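Local structure of SAP-like pentraxin (Limulus polyphemus, 3FLP) at residues C37-P42 / W99-H104. The protein forms a doubly stacked cyclic heptamer of the pentraxin family and probably acts as a calcium-dependent, sugar-binding lectin. Sequence-based numbering, arbitrary orientation.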
ATOM      1  N   CYS A  37       9.280  23.803  30.591  1.00  7.97           N
ATOM      2  CA  CYS A  37       8.894  22.428  30.879  1.00  9.42           C
ATOM      3  C   CYS A  37      10.141  21.537  30.793  1.00  9.05           C
ATOM      4  O   CYS A  37      11.030  21.780  29.977  1.00  8.00           O
ATOM      5  CB  CYS A  37       7.892  21.923  29.832  1.00 12.53           C
ATOM      6  SG  CYS A  37       6.099  22.314  29.855  1.00 16.95           S
ATOM      7  N   GLN A  38      10.206  20.511  31.637  1.00  8.51           N
ATOM      8  CA  GLN A  38      11.321  19.567  31.600  1.00  8.31           C
ATOM      9  C   GLN A  38      11.057  18.352  32.477  1.00  7.60           C
ATOM     10  O   GLN A  38      10.172  18.363  33.330  1.00  7.60           O
ATOM     11  CB  GLN A  38      12.653  20.224  32.028  1.00  8.72           C
ATOM     12  CG  GLN A  38      12.894  20.305  33.526  1.00  8.32           C
ATOM     13  CD  GLN A  38      12.392  21.598  34.128  1.00 10.72           C
ATOM     14  OE1 GLN A  38      13.036  22.641  34.011  1.00 10.97           O
ATOM     15  NE2 GLN A  38      11.231  21.542  34.768  1.00 11.45           N
ATOM     16  N   ARG A  39      11.826  17.295  32.251  1.00  7.42           N
ATOM     17  CA  ARG A  39      11.697  16.078  33.041  1.00  6.56           C
ATOM     18  C   ARG A  39      12.826  16.112  34.071  1.00  7.27           C
ATOM     19  O   ARG A  39      13.983  16.366  33.726  1.00  7.26           O
ATOM     20  CB  ARG A  39      11.806  14.853  32.125  1.00  5.63           C
ATOM     21  CG  ARG A  39      10.632  14.751  31.140  1.00  5.55           C
ATOM     22  CD  ARG A  39      10.883  13.815  29.954  1.00  2.28           C
ATOM     23  NE  ARG A  39       9.878  14.072  28.927  1.00  3.41           N
ATOM     24  CZ  ARG A  39       8.598  13.713  29.025  1.00  6.03           C
ATOM     25  NH1 ARG A  39       8.163  13.058  30.100  1.00  2.38           N
ATOM     26  NH2 ARG A  39       7.736  14.060  28.074  1.00  6.30           N
ATOM     27  N   ILE A  40      12.487  15.885  35.335  1.00  7.49           N
ATOM     28  CA  ILE A  40      13.484  15.909  36.396  1.00  8.88           C
ATOM     29  C   ILE A  40      13.386  14.743  37.372  1.00  9.42           C
ATOM     30  O   ILE A  40      12.303  14.205  37.632  1.00  8.08           O
ATOM     31  CB  ILE A  40      13.408  17.220  37.242  1.00 10.03           C
ATOM     32  CG1 ILE A  40      11.990  17.402  37.794  1.00 11.23           C
ATOM     33  CG2 ILE A  40      13.835  18.418  36.408  1.00 10.61           C
ATOM     34  CD1 ILE A  40      11.842  18.572  38.757  1.00 11.22           C
ATOM     35  N   LYS A  41      14.548  14.363  37.897  1.00  9.18           N
ATOM     36  CA  LYS A  41      14.675  13.303  38.886  1.00  8.33           C
ATOM     37  C   LYS A  41      15.467  13.979  40.001  1.00  8.23           C
ATOM     38  O   LYS A  41      16.686  14.086  39.929  1.00  8.57           O
ATOM     39  CB  LYS A  41      15.462  12.120  38.321  1.00  6.94           C
ATOM     40  CG  LYS A  41      15.755  11.044  39.364  1.00  7.84           C
ATOM     41  CD  LYS A  41      16.747  10.018  38.862  1.00  5.07           C
ATOM     42  CE  LYS A  41      16.197   9.238  37.682  1.00  7.22           C
ATOM     43  NZ  LYS A  41      17.120   8.124  37.307  1.00  8.49           N
ATOM     44  N   PRO A  42      14.775  14.464  41.043  1.00  8.83           N
ATOM     45  CA  PRO A  42      15.450  15.142  42.152  1.00  8.30           C
ATOM     46  C   PRO A  42      16.221  14.228  43.101  1.00 10.31           C
ATOM     47  O   PRO A  42      15.792  13.104  43.385  1.00 10.52           O
ATOM     48  CB  PRO A  42      14.302  15.875  42.836  1.00  8.26           C
ATOM     49  CG  PRO A  42      13.165  14.907  42.673  1.00  7.98           C
ATOM     50  CD  PRO A  42      13.313  14.425  41.248  1.00  7.19           C
ATOM     51  N   TRP A  99      11.426   9.900  38.320  1.00  7.44           N
ATOM     52  CA  TRP A  99      11.184  10.925  37.309  1.00  7.00           C
ATOM     53  C   TRP A  99       9.812  11.574  37.425  1.00  7.29           C
ATOM     54  O   TRP A  99       8.829  10.919  37.763  1.00  9.75           O
ATOM     55  CB  TRP A  99      11.301  10.336  35.902  1.00  5.79           C
ATOM     56  CG  TRP A  99      12.688  10.014  35.442  1.00  5.75           C
ATOM     57  CD1 TRP A  99      13.262   8.766  35.344  1.00  4.52           C
ATOM     58  CD2 TRP A  99      13.663  10.944  34.942  1.00  4.23           C
ATOM     59  NE1 TRP A  99      14.524   8.871  34.805  1.00  5.40           N
ATOM     60  CE2 TRP A  99      14.796  10.193  34.551  1.00  4.34           C
ATOM     61  CE3 TRP A  99      13.686  12.340  34.788  1.00  4.14           C
ATOM     62  CZ2 TRP A  99      15.942  10.793  34.011  1.00  2.46           C
ATOM     63  CZ3 TRP A  99      14.824  12.938  34.252  1.00  1.00           C
ATOM     64  CH2 TRP A  99      15.936  12.161  33.869  1.00  1.00           C
ATOM     65  N   TYR A 100       9.757  12.869  37.125  1.00  7.07           N
ATOM     66  CA  TYR A 100       8.511  13.631  37.147  1.00  6.64           C
ATOM     67  C   TYR A 100       8.601  14.678  36.048  1.00  6.99           C
ATOM     68  O   TYR A 100       9.692  15.142  35.717  1.00  7.34           O
ATOM     69  CB  TYR A 100       8.313  14.344  38.494  1.00  5.29           C
ATOM     70  CG  TYR A 100       8.291  13.413  39.680  1.00  7.14           C
ATOM     71  CD1 TYR A 100       9.467  13.081  40.351  1.00  5.81           C
ATOM     72  CD2 TYR A 100       7.104  12.807  40.088  1.00  9.05           C
ATOM     73  CE1 TYR A 100       9.465  12.166  41.393  1.00  8.57           C
ATOM     74  CE2 TYR A 100       7.086  11.877  41.137  1.00  8.05           C
ATOM     75  CZ  TYR A 100       8.271  11.561  41.781  1.00  9.68           C
ATOM     76  OH  TYR A 100       8.272  10.623  42.798  1.00 11.37           O
ATOM     77  N   HIS A 101       7.470  15.030  35.453  1.00  6.83           N
ATOM     78  CA  HIS A 101       7.494  16.073  34.447  1.00  7.54           C
ATOM     79  C   HIS A 101       6.993  17.312  35.162  1.00  7.99           C
ATOM     80  O   HIS A 101       5.946  17.291  35.806  1.00  7.50           O
ATOM     81  CB  HIS A 101       6.599  15.761  33.244  1.00  7.66           C
ATOM     82  CG  HIS A 101       6.744  16.754  32.129  1.00 10.53           C
ATOM     83  ND1 HIS A 101       6.090  17.970  32.123  1.00 10.90           N
ATOM     84  CD2 HIS A 101       7.535  16.749  31.029  1.00  9.54           C
ATOM     85  CE1 HIS A 101       6.472  18.668  31.068  1.00 11.56           C
ATOM     86  NE2 HIS A 101       7.349  17.950  30.388  1.00 11.19           N
ATOM     87  N   VAL A 102       7.756  18.387  35.066  1.00  8.59           N
ATOM     88  CA  VAL A 102       7.388  19.627  35.724  1.00  9.77           C
ATOM     89  C   VAL A 102       7.372  20.763  34.721  1.00  9.85           C
ATOM     90  O   VAL A 102       8.203  20.822  33.811  1.00  9.38           O
ATOM     91  CB  VAL A 102       8.384  19.950  36.881  1.00 10.97           C
ATOM     92  CG1 VAL A 102       8.237  21.397  37.324  1.00 10.98           C
ATOM     93  CG2 VAL A 102       8.121  19.019  38.059  1.00 10.68           C
ATOM     94  N   CYS A 103       6.409  21.659  34.877  1.00 10.17           N
ATOM     95  CA  CYS A 103       6.314  22.786  33.985  1.00 10.41           C
ATOM     96  C   CYS A 103       5.850  24.041  34.727  1.00  9.20           C
ATOM     97  O   CYS A 103       4.965  23.978  35.576  1.00  7.86           O
ATOM     98  CB  CYS A 103       5.358  22.462  32.829  1.00 13.38           C
ATOM     99  SG  CYS A 103       5.653  23.551  31.407  1.00 24.45           S
ATOM    100  N   HIS A 104       6.485  25.168  34.415  1.00  6.99           N
ATOM    101  CA  HIS A 104       6.143  26.457  35.004  1.00  7.56           C
ATOM    102  C   HIS A 104       5.599  27.336  33.887  1.00  7.64           C
ATOM    103  O   HIS A 104       6.260  27.525  32.865  1.00  8.22           O
ATOM    104  CB  HIS A 104       7.374  27.150  35.601  1.00  5.91           C
ATOM    105  CG  HIS A 104       7.854  26.549  36.885  1.00  7.38           C
ATOM    106  ND1 HIS A 104       8.402  25.285  36.960  1.00  6.74           N
ATOM    107  CD2 HIS A 104       7.909  27.058  38.138  1.00  6.31           C
ATOM    108  CE1 HIS A 104       8.780  25.045  38.203  1.00  6.13           C
ATOM    109  NE2 HIS A 104       8.493  26.104  38.937  1.00  8.21           N
TER
HETATM  110  O   HOH W   1       9.709  24.037  34.806  1.00  2.65           O
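Cys-37 and Cys-103, a non-hydrogen-bonded pair, are joined by a disulfide across antiparallel strands of the pentraxin beta sandwich. SG of Cys-103 lies anti to its backbone N (chi1 -159°), and that of Cys-37 beside its own (chi1 -80°). These torsions turn the sulfurs toward each other; SG-SG is 2.0 Å, the disulfide torsion -87°. This end is tightly packed. CE1 of His-101 lies 3.8 Å from CB of Cys-37, whose SG is at the ring edge. Val-181 of helix 175-182 touches Cys-37 and His-101. On the same face, CD2 of His-101 sits 3.7 Å above the centre of the Arg-39 guanidinium. NE of that group forms a salt bridge with Asp-165. Paired backbone bonds join Gln-38 to Val-102 and Ile-40 to Tyr-100. On the other face, CD1 of Ile-40 meets CG2 of Val-102 at 3.8 Å. There a water accepts a bond from NE2 of Gln-38 (2.9 Å) and links it to ND1 of His-104 (2.8 Å). The Trp-99 end is more open, and that residue is partly exposed. CE of Lys-41 lies over its five-membered ring, 3.6 Å from the centroid, a CH-pi contact. Glu-171 of a second subunit forms a salt bridge with NZ of Lys-41 and a hydrogen bond with NE1 of Trp-99; NZ also salt-bridges Glu-162. The chemistry implies a covalently locked strand pair whose other end carries polar groups into the subunit interface.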